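Local coordinates for protein beta-L-arabinobiosidase (Bacteroides thetaiotaomicron, PDB 5MQR) that probably hydrolyses glycosidic bonds in plant pectin glycans, with beta-L-arabinobiosidase and possibly exo-alpha-sialidase activity, at residues Asp237-Met242 and Gly290-Ala295; Ala264-Thr269 and Ala276-His281; His869-Thr874 and Ile887-Trp892; Lys902-Trp907 and Pro966-Ser971. One frame throughout, in Å; residues are numbered along the deposited sequence.

Interaction 1: Asp237-Met242 and Gly290-Ala295; sequences DNPLYM and GGHTWA
P239 and L240 pack side by side on the turn G290-G291; the L240 part lies against buried G291 and W294, the P239 part runs out to exposed G290 and H292. On the inner side, CD2 of L240 lies 4.0 Å from CA of G291 and reaches the indole of W294 at its edge, CD2 to CZ2 4.3 Å. L240 brings this methyl there with CG anti to its own carbonyl carbon (chi1 -59°). G291 has phi 95°, and a CB on it would collide with that same methyl, so a side chain has no place here. The W294 indole meets F265, and its NE1 gives a weak bond back to G291 O. The turn lies in the loop between strands 283-287 and 299-300 of a four-stranded antiparallel sheet, one blade of the beta-propeller; the short helix 239-242 leans on it, its first turn capped by N238, whose OD1 accepts a weak bond from L240 N. On the solvent side, CG of P239 sits 3.3 Å from O of exposed G290, and the same CG lies over one face of the exposed H292 imidazole, a CH-pi contact 3.9 Å from the ring centroid and 14° off its normal, displaced toward the rim.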
loop_
_atom_site.group_PDB
_atom_site.type_symbol
_atom_site.label_atom_id
_atom_site.label_comp_id
_atom_site.label_asym_id
_atom_site.label_seq_id
_atom_site.Cartn_x
_atom_site.Cartn_y
_atom_site.Cartn_z
ATOM N N ASP A 237 -21.455 29.214 22.253
ATOM C CA ASP A 237 -20.233 29.165 23.064
ATOM C C ASP A 237 -19.097 28.422 22.392
ATOM O O ASP A 237 -18.051 28.242 22.998
ATOM C CB ASP A 237 -20.524 28.541 24.444
ATOM C CG ASP A 237 -21.529 29.363 25.289
ATOM O OD1 ASP A 237 -21.779 30.567 25.014
ATOM O OD2 ASP A 237 -22.085 28.774 26.245
ATOM N N ASN A 238 -19.271 27.991 21.147
ATOM C CA ASN A 238 -18.238 27.262 20.464
ATOM C C ASN A 238 -17.609 28.144 19.367
ATOM O O ASN A 238 -18.215 28.373 18.321
ATOM C CB ASN A 238 -18.820 25.992 19.864
ATOM C CG ASN A 238 -17.758 25.050 19.361
ATOM O OD1 ASN A 238 -16.767 25.467 18.779
ATOM N ND2 ASN A 238 -17.953 23.767 19.599
ATOM N N PRO A 239 -16.377 28.619 19.587
ATOM C CA PRO A 239 -15.759 29.517 18.603
ATOM C C PRO A 239 -15.579 28.921 17.224
ATOM O O PRO A 239 -15.648 29.664 16.259
ATOM C CB PRO A 239 -14.392 29.837 19.219
ATOM C CG PRO A 239 -14.104 28.666 20.107
ATOM C CD PRO A 239 -15.442 28.283 20.681
ATOM N N LEU A 240 -15.403 27.605 17.127
ATOM C CA LEU A 240 -15.333 26.938 15.831
ATOM C C LEU A 240 -16.617 27.107 14.993
ATOM O O LEU A 240 -16.560 27.121 13.764
ATOM C CB LEU A 240 -15.006 25.452 15.976
ATOM C CG LEU A 240 -13.694 25.119 16.682
ATOM C CD1 LEU A 240 -13.500 23.621 16.629
ATOM C CD2 LEU A 240 -12.512 25.845 16.052
ATOM N N TYR A 241 -17.756 27.216 15.665
ATOM C CA TYR A 241 -19.023 27.493 15.004
ATOM C C TYR A 241 -19.184 28.986 14.694
ATOM O O TYR A 241 -19.707 29.331 13.636
ATOM C CB TYR A 241 -20.207 26.908 15.813
ATOM C CG TYR A 241 -20.324 25.420 15.567
ATOM C CD1 TYR A 241 -19.417 24.515 16.133
ATOM C CD2 TYR A 241 -21.279 24.923 14.691
ATOM C CE1 TYR A 241 -19.506 23.149 15.870
ATOM C CE2 TYR A 241 -21.378 23.574 14.420
ATOM C CZ TYR A 241 -20.494 22.686 15.007
ATOM O OH TYR A 241 -20.609 21.344 14.692
HETATM N N MSE A 242 -18.700 29.873 15.566
HETATM C CA MSE A 242 -18.770 31.327 15.283
HETATM C C MSE A 242 -17.906 31.701 14.082
HETATM O O MSE A 242 -18.302 32.553 13.273
HETATM C CB MSE A 242 -18.424 32.165 16.500
HETATM C CG MSE A 242 -19.323 31.896 17.699
HETATM SE SE MSE A 242 -21.192 32.255 17.269
HETATM C CE MSE A 242 -21.765 30.432 16.799
ATOM N N GLY A 290 -7.980 26.402 21.019
ATOM C CA GLY A 290 -9.308 25.915 20.626
ATOM C C GLY A 290 -10.159 26.831 19.750
ATOM O O GLY A 290 -11.391 26.763 19.806
ATOM N N GLY A 291 -9.518 27.686 18.949
ATOM C CA GLY A 291 -10.200 28.501 17.955
ATOM C C GLY A 291 -10.582 29.905 18.363
ATOM O O GLY A 291 -11.219 30.596 17.582
ATOM N N HIS A 292 -10.215 30.347 19.564
ATOM C CA HIS A 292 -10.470 31.742 19.968
ATOM C C HIS A 292 -9.521 32.732 19.262
ATOM O O HIS A 292 -9.932 33.869 18.985
ATOM C CB HIS A 292 -10.358 31.931 21.500
ATOM C CG HIS A 292 -11.395 31.188 22.287
ATOM N ND1 HIS A 292 -12.698 31.629 22.412
ATOM C CD2 HIS A 292 -11.323 30.028 22.982
ATOM C CE1 HIS A 292 -13.380 30.781 23.160
ATOM N NE2 HIS A 292 -12.567 29.803 23.522
ATOM N N THR A 293 -8.261 32.324 19.016
ATOM C CA THR A 293 -7.272 33.162 18.309
ATOM C C THR A 293 -6.506 32.349 17.265
ATOM O O THR A 293 -6.300 31.138 17.417
ATOM C CB THR A 293 -6.250 33.851 19.245
ATOM O OG1 THR A 293 -5.419 32.859 19.845
ATOM C CG2 THR A 293 -6.942 34.681 20.333
ATOM N N TRP A 294 -6.093 33.044 16.203
ATOM C CA TRP A 294 -5.559 32.421 14.989
ATOM C C TRP A 294 -4.268 33.083 14.575
ATOM O O TRP A 294 -4.116 34.289 14.728
ATOM C CB TRP A 294 -6.597 32.505 13.877
ATOM C CG TRP A 294 -7.803 31.653 14.191
ATOM C CD1 TRP A 294 -8.966 32.058 14.809
ATOM C CD2 TRP A 294 -7.959 30.256 13.938
ATOM N NE1 TRP A 294 -9.825 30.994 14.946
ATOM C CE2 TRP A 294 -9.231 29.878 14.425
ATOM C CE3 TRP A 294 -7.145 29.280 13.354
ATOM C CZ2 TRP A 294 -9.711 28.582 14.335
ATOM C CZ3 TRP A 294 -7.629 27.985 13.273
ATOM C CH2 TRP A 294 -8.913 27.655 13.754
ATOM N N ALA A 295 -3.338 32.288 14.073
ATOM C CA ALA A 295 -2.034 32.808 13.691
ATOM C C ALA A 295 -2.168 33.688 12.445
ATOM O O ALA A 295 -2.876 33.334 11.500
ATOM C CB ALA A 295 -1.031 31.680 13.455
#

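Interaction 2: Ala264-Thr269 and Ala276-His281; sequences AFNCYT and ASLWKH
F265 and W279 meet beside the beta-hairpin of strands 266-269 and 275-278; the hairpin supplies two neighbouring strands of a four-stranded antiparallel propeller blade. N266 with L278 and Y268 with A276 are hydrogen-bonded pairs, two backbone bonds each, and C267 with S277 between them is a non-hydrogen-bonded pair. The bumps are aromatic. With CG anti to the backbone N (chi1 175°), F265 turns its edge to the five-membered ring of W279 in an offset edge-to-face pair, planes at 65°, and its CE2 meets CB of S277 at 3.6 Å. On the face shared by N266, Y268, A276 and L278, the small A276 leaves a shallow hollow for the Y268 ring: CB stands over one face, 3.9 Å from CE1, while CD1 of L278 meets the ring obliquely. The Y268 hydroxyl bonds to G342 O and Y345. N266 folds its amide back beside L278, ND2 3.8 Å from CB, while OD1 accepts from G313 N and ND2 gives to I311 O and to A264 O. A leucine here would probably leave G313 N, I311 O and A264 O without their amide partner and weaken the link to strand 311-315. The bond from ND2 of N266 to A264 O, 3.3 Å long, runs only 9° out of the amide plane.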
loop_
_atom_site.group_PDB
_atom_site.type_symbol
_atom_site.label_atom_id
_atom_site.label_comp_id
_atom_site.label_asym_id
_atom_site.label_seq_id
_atom_site.Cartn_x
_atom_site.Cartn_y
_atom_site.Cartn_z
ATOM N N ALA A 264 -16.006 30.267 4.184
ATOM C CA ALA A 264 -16.256 28.828 4.230
ATOM C C ALA A 264 -15.241 28.091 5.106
ATOM O O ALA A 264 -14.691 27.052 4.713
ATOM C CB ALA A 264 -16.290 28.257 2.814
ATOM N N PHE A 265 -14.983 28.669 6.277
ATOM C CA PHE A 265 -14.138 28.066 7.307
ATOM C C PHE A 265 -14.432 26.582 7.512
ATOM O O PHE A 265 -15.587 26.157 7.605
ATOM C CB PHE A 265 -14.348 28.825 8.621
ATOM C CG PHE A 265 -13.630 28.241 9.812
ATOM C CD1 PHE A 265 -14.204 27.215 10.557
ATOM C CD2 PHE A 265 -12.411 28.766 10.220
ATOM C CE1 PHE A 265 -13.557 26.689 11.664
ATOM C CE2 PHE A 265 -11.742 28.254 11.339
ATOM C CZ PHE A 265 -12.319 27.209 12.066
ATOM N N ASN A 266 -13.378 25.790 7.551
ATOM C CA ASN A 266 -13.448 24.448 8.129
ATOM C C ASN A 266 -12.135 24.186 8.811
ATOM O O ASN A 266 -11.154 24.861 8.533
ATOM C CB ASN A 266 -13.797 23.358 7.108
ATOM C CG ASN A 266 -12.851 23.304 5.922
ATOM O OD1 ASN A 266 -12.166 22.301 5.715
ATOM N ND2 ASN A 266 -12.836 24.365 5.114
ATOM N N CYS A 267 -12.128 23.219 9.722
ATOM C CA CYS A 267 -10.961 22.949 10.528
ATOM C C CYS A 267 -10.870 21.512 10.934
ATOM O O CYS A 267 -11.848 20.752 10.855
ATOM C CB CYS A 267 -10.989 23.821 11.801
ATOM S SG CYS A 267 -12.286 23.450 13.017
ATOM N N TYR A 268 -9.687 21.150 11.406
ATOM C CA TYR A 268 -9.477 19.841 11.989
ATOM C C TYR A 268 -8.374 19.892 13.024
ATOM O O TYR A 268 -7.603 20.847 13.059
ATOM C CB TYR A 268 -9.165 18.802 10.920
ATOM C CG TYR A 268 -7.999 19.078 9.994
ATOM C CD1 TYR A 268 -6.673 18.902 10.405
ATOM C CD2 TYR A 268 -8.223 19.442 8.676
ATOM C CE1 TYR A 268 -5.614 19.123 9.526
ATOM C CE2 TYR A 268 -7.183 19.660 7.785
ATOM C CZ TYR A 268 -5.873 19.491 8.202
ATOM O OH TYR A 268 -4.850 19.674 7.302
ATOM N N THR A 269 -8.305 18.842 13.833
ATOM C CA THR A 269 -7.387 18.757 14.952
ATOM C C THR A 269 -6.146 17.973 14.530
ATOM O O THR A 269 -6.238 16.845 14.065
ATOM C CB THR A 269 -8.071 18.104 16.170
ATOM O OG1 THR A 269 -9.215 18.892 16.548
ATOM C CG2 THR A 269 -7.101 18.029 17.360
ATOM N N ALA A 276 -5.997 23.259 12.787
ATOM C CA ALA A 276 -5.658 23.835 11.496
ATOM C C ALA A 276 -6.948 24.232 10.782
ATOM O O ALA A 276 -7.881 23.450 10.769
ATOM C CB ALA A 276 -4.896 22.837 10.641
ATOM N N SER A 277 -6.965 25.431 10.186
ATOM C CA SER A 277 -8.114 25.940 9.452
ATOM C C SER A 277 -7.846 26.085 7.966
ATOM O O SER A 277 -6.695 26.271 7.528
ATOM C CB SER A 277 -8.540 27.306 10.009
ATOM O OG SER A 277 -7.530 28.288 9.839
ATOM N N LEU A 278 -8.939 26.041 7.214
ATOM C CA LEU A 278 -8.956 26.268 5.775
ATOM C C LEU A 278 -10.171 27.141 5.439
ATOM O O LEU A 278 -11.231 27.058 6.084
ATOM C CB LEU A 278 -9.036 24.957 4.985
ATOM C CG LEU A 278 -7.769 24.101 5.024
ATOM C CD1 LEU A 278 -8.032 22.650 4.641
ATOM C CD2 LEU A 278 -6.674 24.679 4.139
ATOM N N TRP A 279 -9.978 27.979 4.432
ATOM C CA TRP A 279 -11.014 28.793 3.875
ATOM C C TRP A 279 -10.880 28.715 2.355
ATOM O O TRP A 279 -9.942 28.103 1.836
ATOM C CB TRP A 279 -10.794 30.229 4.314
ATOM C CG TRP A 279 -10.973 30.577 5.780
ATOM C CD1 TRP A 279 -12.151 30.939 6.413
ATOM C CD2 TRP A 279 -9.936 30.739 6.755
ATOM N NE1 TRP A 279 -11.902 31.262 7.720
ATOM C CE2 TRP A 279 -10.556 31.160 7.958
ATOM C CE3 TRP A 279 -8.551 30.543 6.739
ATOM C CZ2 TRP A 279 -9.829 31.397 9.136
ATOM C CZ3 TRP A 279 -7.817 30.778 7.910
ATOM C CH2 TRP A 279 -8.465 31.202 9.093
ATOM N N LYS A 280 -11.793 29.356 1.641
ATOM C CA LYS A 280 -11.657 29.533 0.187
ATOM C C LYS A 280 -10.288 30.094 -0.239
ATOM O O LYS A 280 -9.672 30.915 0.488
ATOM C CB LYS A 280 -12.730 30.479 -0.332
ATOM C CG LYS A 280 -14.106 29.861 -0.452
ATOM C CD LYS A 280 -14.986 30.720 -1.349
ATOM C CE LYS A 280 -16.376 30.125 -1.461
ATOM N NZ LYS A 280 -17.094 30.800 -2.574
ATOM N N HIS A 281 -9.833 29.651 -1.416
ATOM C CA HIS A 281 -8.472 29.939 -1.946
ATOM C C HIS A 281 -7.388 29.229 -1.149
ATOM O O HIS A 281 -6.207 29.549 -1.251
ATOM C CB HIS A 281 -8.183 31.449 -2.035
ATOM C CG HIS A 281 -9.201 32.203 -2.831
ATOM N ND1 HIS A 281 -9.220 32.194 -4.213
ATOM C CD2 HIS A 281 -10.246 32.973 -2.443
ATOM C CE1 HIS A 281 -10.230 32.929 -4.642
ATOM N NE2 HIS A 281 -10.867 33.413 -3.588
#

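Interaction 3: His869-Thr874 and Ile887-Trp892; sequences HQFFET and IGYIPW
F871 drives its ring edge into the face of Y889, an edge-to-face pair with centroids 5.2 Å apart and planes at 78°. CE1 and CZ do the touching, CE1 lying 3.7 Å from CZ of the tyrosine; CG of F871 stands roughly anti to the backbone N (chi1 -153°), which swings the ring across that face. F872 turns the other way and is held on two sides: its edge meets the six-membered ring of W892 in an offset edge-to-face pair, planes at 69°, CE2 to CH2 3.7 Å, while CG of P891 rests over one face in a CH-pi contact. G888 comes close to the strand, CA 3.2 Å from F872 O, and any CB would strike both F872 O and the F871 ring. A water joins the backbones, accepting from F872 N and donating to G888 O at 2.7 Å, and lies over the centre of one F871 face. The Y889 hydroxyl bonds to A906 O, and its ring stacks with W907. A leucine in place of Y889 would probably leave A906 O without its mate and the F871 edge without an aromatic face. W865 of the neighbouring strand 865-866 adds an edge-to-face contact to F872, part of an aromatic cluster that packs a small two-stranded sheet against the start of helix 890-893, within the MGH1-like glycoside hydrolase domain.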
loop_
_atom_site.group_PDB
_atom_site.type_symbol
_atom_site.label_atom_id
_atom_site.label_comp_id
_atom_site.label_asym_id
_atom_site.label_seq_id
_atom_site.Cartn_x
_atom_site.Cartn_y
_atom_site.Cartn_z
ATOM N N HIS A 869 34.095 -22.114 30.950
ATOM C CA HIS A 869 33.789 -20.964 30.084
ATOM C C HIS A 869 32.304 -20.671 29.851
ATOM O O HIS A 869 31.951 -19.549 29.478
ATOM C CB HIS A 869 34.457 -21.146 28.712
ATOM C CG HIS A 869 35.934 -20.952 28.733
ATOM N ND1 HIS A 869 36.725 -21.177 27.627
ATOM C CD2 HIS A 869 36.768 -20.552 29.721
ATOM C CE1 HIS A 869 37.980 -20.902 27.927
ATOM N NE2 HIS A 869 38.034 -20.538 29.197
ATOM N N GLN A 870 31.447 -21.675 30.023
ATOM C CA GLN A 870 30.037 -21.571 29.639
ATOM C C GLN A 870 29.922 -21.213 28.155
ATOM O O GLN A 870 29.525 -20.119 27.769
ATOM C CB GLN A 870 29.282 -20.602 30.558
ATOM C CG GLN A 870 29.405 -20.966 32.027
ATOM C CD GLN A 870 28.625 -20.030 32.910
ATOM O OE1 GLN A 870 27.392 -20.011 32.902
ATOM N NE2 GLN A 870 29.340 -19.238 33.679
ATOM N N PHE A 871 30.300 -22.177 27.333
ATOM C CA PHE A 871 30.438 -21.980 25.901
ATOM C C PHE A 871 30.745 -23.328 25.230
ATOM O O PHE A 871 31.489 -24.158 25.788
ATOM C CB PHE A 871 31.581 -20.991 25.616
ATOM C CG PHE A 871 31.420 -20.248 24.343
ATOM C CD1 PHE A 871 30.586 -19.135 24.276
ATOM C CD2 PHE A 871 32.062 -20.674 23.198
ATOM C CE1 PHE A 871 30.410 -18.451 23.081
ATOM C CE2 PHE A 871 31.894 -19.992 22.002
ATOM C CZ PHE A 871 31.067 -18.880 21.945
ATOM N N PHE A 872 30.153 -23.555 24.060
ATOM C CA PHE A 872 30.417 -24.759 23.286
ATOM C C PHE A 872 31.747 -24.613 22.604
ATOM O O PHE A 872 31.984 -23.626 21.921
ATOM C CB PHE A 872 29.349 -25.003 22.222
ATOM C CG PHE A 872 28.037 -25.448 22.780
ATOM C CD1 PHE A 872 27.887 -26.732 23.262
ATOM C CD2 PHE A 872 26.941 -24.583 22.808
ATOM C CE1 PHE A 872 26.675 -27.147 23.778
ATOM C CE2 PHE A 872 25.716 -25.004 23.309
ATOM C CZ PHE A 872 25.587 -26.290 23.797
ATOM N N GLU A 873 32.609 -25.601 22.791
ATOM C CA GLU A 873 33.981 -25.533 22.315
ATOM C C GLU A 873 34.467 -26.895 21.819
ATOM O O GLU A 873 33.922 -27.944 22.178
ATOM C CB GLU A 873 34.898 -25.029 23.434
ATOM C CG GLU A 873 34.572 -23.620 23.920
ATOM C CD GLU A 873 35.505 -23.120 25.019
ATOM O OE1 GLU A 873 36.491 -23.809 25.341
ATOM O OE2 GLU A 873 35.251 -22.009 25.559
ATOM N N THR A 874 35.497 -26.833 20.984
ATOM C CA THR A 874 36.169 -27.992 20.433
ATOM C C THR A 874 36.737 -28.834 21.559
ATOM O O THR A 874 37.233 -28.301 22.548
ATOM C CB THR A 874 37.333 -27.559 19.537
ATOM O OG1 THR A 874 36.825 -26.826 18.418
ATOM C CG2 THR A 874 38.119 -28.760 19.032
ATOM N N ILE A 887 32.548 -20.811 16.040
ATOM C CA ILE A 887 31.984 -22.136 15.811
ATOM C C ILE A 887 31.139 -22.617 16.987
ATOM O O ILE A 887 30.283 -23.446 16.801
ATOM C CB ILE A 887 33.018 -23.223 15.422
ATOM C CG1 ILE A 887 34.070 -23.446 16.517
ATOM C CG2 ILE A 887 33.657 -22.876 14.088
ATOM C CD1 ILE A 887 34.889 -24.725 16.330
ATOM N N GLY A 888 31.370 -22.081 18.180
ATOM C CA GLY A 888 30.548 -22.403 19.350
ATOM C C GLY A 888 29.091 -21.952 19.290
ATOM O O GLY A 888 28.284 -22.368 20.137
ATOM N N TYR A 889 28.759 -21.077 18.333
ATOM C CA TYR A 889 27.382 -20.687 18.106
ATOM C C TYR A 889 26.653 -21.578 17.108
ATOM O O TYR A 889 25.440 -21.535 17.066
ATOM C CB TYR A 889 27.282 -19.221 17.686
ATOM C CG TYR A 889 27.663 -18.238 18.783
ATOM C CD1 TYR A 889 27.009 -18.230 20.024
ATOM C CD2 TYR A 889 28.673 -17.301 18.571
ATOM C CE1 TYR A 889 27.385 -17.325 21.017
ATOM C CE2 TYR A 889 29.045 -16.400 19.551
ATOM C CZ TYR A 889 28.418 -16.415 20.767
ATOM O OH TYR A 889 28.831 -15.494 21.697
ATOM N N ILE A 890 27.368 -22.437 16.380
ATOM C CA ILE A 890 26.770 -23.296 15.341
ATOM C C ILE A 890 25.692 -24.248 15.881
ATOM O O ILE A 890 24.723 -24.479 15.195
ATOM C CB ILE A 890 27.843 -24.047 14.530
ATOM C CG1 ILE A 890 28.701 -23.043 13.744
ATOM C CG2 ILE A 890 27.242 -24.990 13.493
ATOM C CD1 ILE A 890 29.909 -23.680 13.072
ATOM N N PRO A 891 25.802 -24.746 17.128
ATOM C CA PRO A 891 24.660 -25.528 17.609
ATOM C C PRO A 891 23.284 -24.851 17.411
ATOM O O PRO A 891 22.318 -25.541 17.047
ATOM C CB PRO A 891 24.972 -25.722 19.090
ATOM C CG PRO A 891 26.470 -25.715 19.136
ATOM C CD PRO A 891 26.836 -24.625 18.161
ATOM N N TRP A 892 23.204 -23.534 17.630
ATOM C CA TRP A 892 21.954 -22.786 17.425
ATOM C C TRP A 892 21.547 -22.572 15.955
ATOM O O TRP A 892 20.390 -22.305 15.675
ATOM C CB TRP A 892 22.000 -21.428 18.118
ATOM C CG TRP A 892 21.876 -21.556 19.567
ATOM C CD1 TRP A 892 20.729 -21.738 20.274
ATOM C CD2 TRP A 892 22.933 -21.546 20.512
ATOM N NE1 TRP A 892 21.002 -21.816 21.595
ATOM C CE2 TRP A 892 22.348 -21.690 21.782
ATOM C CE3 TRP A 892 24.319 -21.381 20.416
ATOM C CZ2 TRP A 892 23.094 -21.709 22.956
ATOM C CZ3 TRP A 892 25.079 -21.410 21.590
ATOM C CH2 TRP A 892 24.457 -21.577 22.842
HETATM O O HOH W 1 28.695 -21.521 22.648
#

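Interaction 4: Lys902-Trp907 and Pro966-Ser971; sequences KYEVAW and PQTVLS
E904 reaches from helix 901-904 to the loop that links helices 948-964 and 972-985 in the MGH1-like glycoside hydrolase domain. Its CB lies 4.2 Å from CG2 of V969, and the chain beyond CG runs extended, antiparallel to the valine side chain. CD lies near Q967 CA and T968 N. OE1 takes two weak bonds from T968: N donates at 3.3 Å, almost straight (174°), and OG1 at 3.5 Å; OE1 also touches CG2 of V969 at 3.3 Å. OE2 lies close to the carbonyl O of P966, two acceptors without a bond between them. Three residues on, W907 sets CE3 3.9 Å from CD1 of L970, the two side chains crossing at about a right angle, while F961 stacks on its ring. The loop is held in shape by Q967, whose OE1 accepts from L970 N at 2.6 Å and whose NE2 donates in the carbonyl plane to L970 O.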
loop_
_atom_site.group_PDB
_atom_site.type_symbol
_atom_site.label_atom_id
_atom_site.label_comp_id
_atom_site.label_asym_id
_atom_site.label_seq_id
_atom_site.Cartn_x
_atom_site.Cartn_y
_atom_site.Cartn_z
ATOM N N LYS A 902 21.055 -22.009 31.293
ATOM C CA LYS A 902 22.506 -22.062 31.346
ATOM C C LYS A 902 23.217 -21.841 30.009
ATOM O O LYS A 902 24.284 -21.279 30.015
ATOM C CB LYS A 902 23.026 -23.337 32.022
ATOM C CG LYS A 902 22.756 -24.637 31.285
ATOM C CD LYS A 902 23.694 -25.714 31.808
ATOM C CE LYS A 902 23.309 -27.102 31.331
ATOM N NZ LYS A 902 24.542 -27.920 31.171
ATOM N N TYR A 903 22.623 -22.242 28.882
ATOM C CA TYR A 903 23.269 -22.034 27.567
ATOM C C TYR A 903 23.220 -20.576 27.095
ATOM O O TYR A 903 24.110 -20.172 26.360
ATOM C CB TYR A 903 22.710 -22.969 26.497
ATOM C CG TYR A 903 22.844 -24.432 26.828
ATOM C CD1 TYR A 903 24.092 -25.016 27.014
ATOM C CD2 TYR A 903 21.713 -25.250 26.947
ATOM C CE1 TYR A 903 24.211 -26.362 27.316
ATOM C CE2 TYR A 903 21.826 -26.594 27.252
ATOM C CZ TYR A 903 23.076 -27.149 27.434
ATOM O OH TYR A 903 23.185 -28.494 27.757
ATOM N N GLU A 904 22.207 -19.812 27.529
ATOM C CA GLU A 904 22.029 -18.368 27.168
ATOM C C GLU A 904 23.305 -17.559 27.297
ATOM O O GLU A 904 23.634 -16.751 26.438
ATOM C CB GLU A 904 21.003 -17.642 28.069
ATOM C CG GLU A 904 19.530 -17.914 27.794
ATOM C CD GLU A 904 18.567 -16.838 28.360
ATOM O OE1 GLU A 904 18.953 -15.649 28.521
ATOM O OE2 GLU A 904 17.383 -17.193 28.614
ATOM N N VAL A 905 23.996 -17.766 28.404
ATOM C CA VAL A 905 25.130 -16.937 28.760
ATOM C C VAL A 905 26.203 -16.893 27.648
ATOM O O VAL A 905 26.868 -15.886 27.515
ATOM C CB VAL A 905 25.703 -17.375 30.121
ATOM C CG1 VAL A 905 26.448 -18.680 29.983
ATOM C CG2 VAL A 905 26.613 -16.313 30.707
ATOM N N ALA A 906 26.333 -17.944 26.831
ATOM C CA ALA A 906 27.220 -17.921 25.647
ATOM C C ALA A 906 27.018 -16.711 24.722
ATOM O O ALA A 906 27.964 -16.156 24.171
ATOM C CB ALA A 906 27.075 -19.213 24.843
ATOM N N TRP A 907 25.766 -16.311 24.580
ATOM C CA TRP A 907 25.408 -15.212 23.711
ATOM C C TRP A 907 25.818 -13.830 24.240
ATOM O O TRP A 907 25.787 -12.856 23.484
ATOM C CB TRP A 907 23.908 -15.264 23.395
ATOM C CG TRP A 907 23.594 -16.381 22.480
ATOM C CD1 TRP A 907 23.016 -17.565 22.797
ATOM C CD2 TRP A 907 23.859 -16.420 21.091
ATOM N NE1 TRP A 907 22.906 -18.356 21.681
ATOM C CE2 TRP A 907 23.411 -17.672 20.613
ATOM C CE3 TRP A 907 24.436 -15.522 20.196
ATOM C CZ2 TRP A 907 23.525 -18.044 19.273
ATOM C CZ3 TRP A 907 24.551 -15.890 18.859
ATOM C CH2 TRP A 907 24.088 -17.139 18.411
ATOM N N PRO A 966 13.264 -18.808 24.728
ATOM C CA PRO A 966 12.880 -17.761 25.672
ATOM C C PRO A 966 14.158 -17.201 26.281
ATOM O O PRO A 966 14.885 -17.888 26.974
ATOM C CB PRO A 966 12.033 -18.504 26.709
ATOM C CG PRO A 966 12.594 -19.899 26.714
ATOM C CD PRO A 966 13.199 -20.149 25.344
ATOM N N GLN A 967 14.411 -15.945 26.032
ATOM C CA GLN A 967 15.754 -15.463 25.946
ATOM C C GLN A 967 15.742 -14.015 26.359
ATOM O O GLN A 967 14.943 -13.259 25.859
ATOM C CB GLN A 967 16.100 -15.636 24.478
ATOM C CG GLN A 967 17.414 -15.141 24.013
ATOM C CD GLN A 967 17.484 -13.658 23.831
ATOM O OE1 GLN A 967 18.372 -13.046 24.382
ATOM N NE2 GLN A 967 16.578 -13.077 23.060
ATOM N N THR A 968 16.615 -13.627 27.276
ATOM C CA THR A 968 16.634 -12.245 27.790
ATOM C C THR A 968 17.994 -11.552 27.603
ATOM O O THR A 968 18.195 -10.451 28.112
ATOM C CB THR A 968 16.261 -12.214 29.293
ATOM O OG1 THR A 968 17.136 -13.098 29.996
ATOM C CG2 THR A 968 14.798 -12.665 29.517
ATOM N N VAL A 969 18.906 -12.166 26.859
ATOM C CA VAL A 969 20.257 -11.638 26.707
ATOM C C VAL A 969 20.401 -10.621 25.545
ATOM O O VAL A 969 21.091 -9.622 25.677
ATOM C CB VAL A 969 21.258 -12.813 26.608
ATOM C CG1 VAL A 969 22.625 -12.374 26.106
ATOM C CG2 VAL A 969 21.405 -13.467 27.978
ATOM N N LEU A 970 19.733 -10.867 24.432
ATOM C CA LEU A 970 19.914 -10.112 23.211
ATOM C C LEU A 970 18.636 -9.364 22.811
ATOM O O LEU A 970 17.564 -9.957 22.764
ATOM C CB LEU A 970 20.283 -11.071 22.087
ATOM C CG LEU A 970 21.600 -11.824 22.227
ATOM C CD1 LEU A 970 21.743 -12.801 21.073
ATOM C CD2 LEU A 970 22.761 -10.841 22.256
ATOM N N SER A 971 18.775 -8.072 22.521
ATOM C CA SER A 971 17.694 -7.275 21.980
ATOM C C SER A 971 17.784 -7.223 20.448
ATOM O O SER A 971 18.778 -7.595 19.843
ATOM C CB SER A 971 17.752 -5.850 22.549
ATOM O OG SER A 971 18.976 -5.239 22.214
#

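In the fold
The four contacts form two pairs far apart in the molecule. Interactions 1 and 2, centres 12 Å apart, meet at the propeller blade: CZ2 of W294 meets CE2 of F265 at 3.6 Å, and CD1 of L240 rests on SG of C267. Calcium is about 11 Å from the L240 side chain and about 9 Å from that of N266, while K280 lies near the modified phosphotyrosine and a bound ethanediol. Interactions 3 and 4, centres 13 Å apart, share the MGH1-like domain and are joined where CE2 of W892 lies 3.4 Å from NE1 of W907 and OE1 of Q870 lies 3.3 Å from CG1 of V905. Centres of interactions 2 and 3 are 65 Å apart, on opposite sides of the chain's centre.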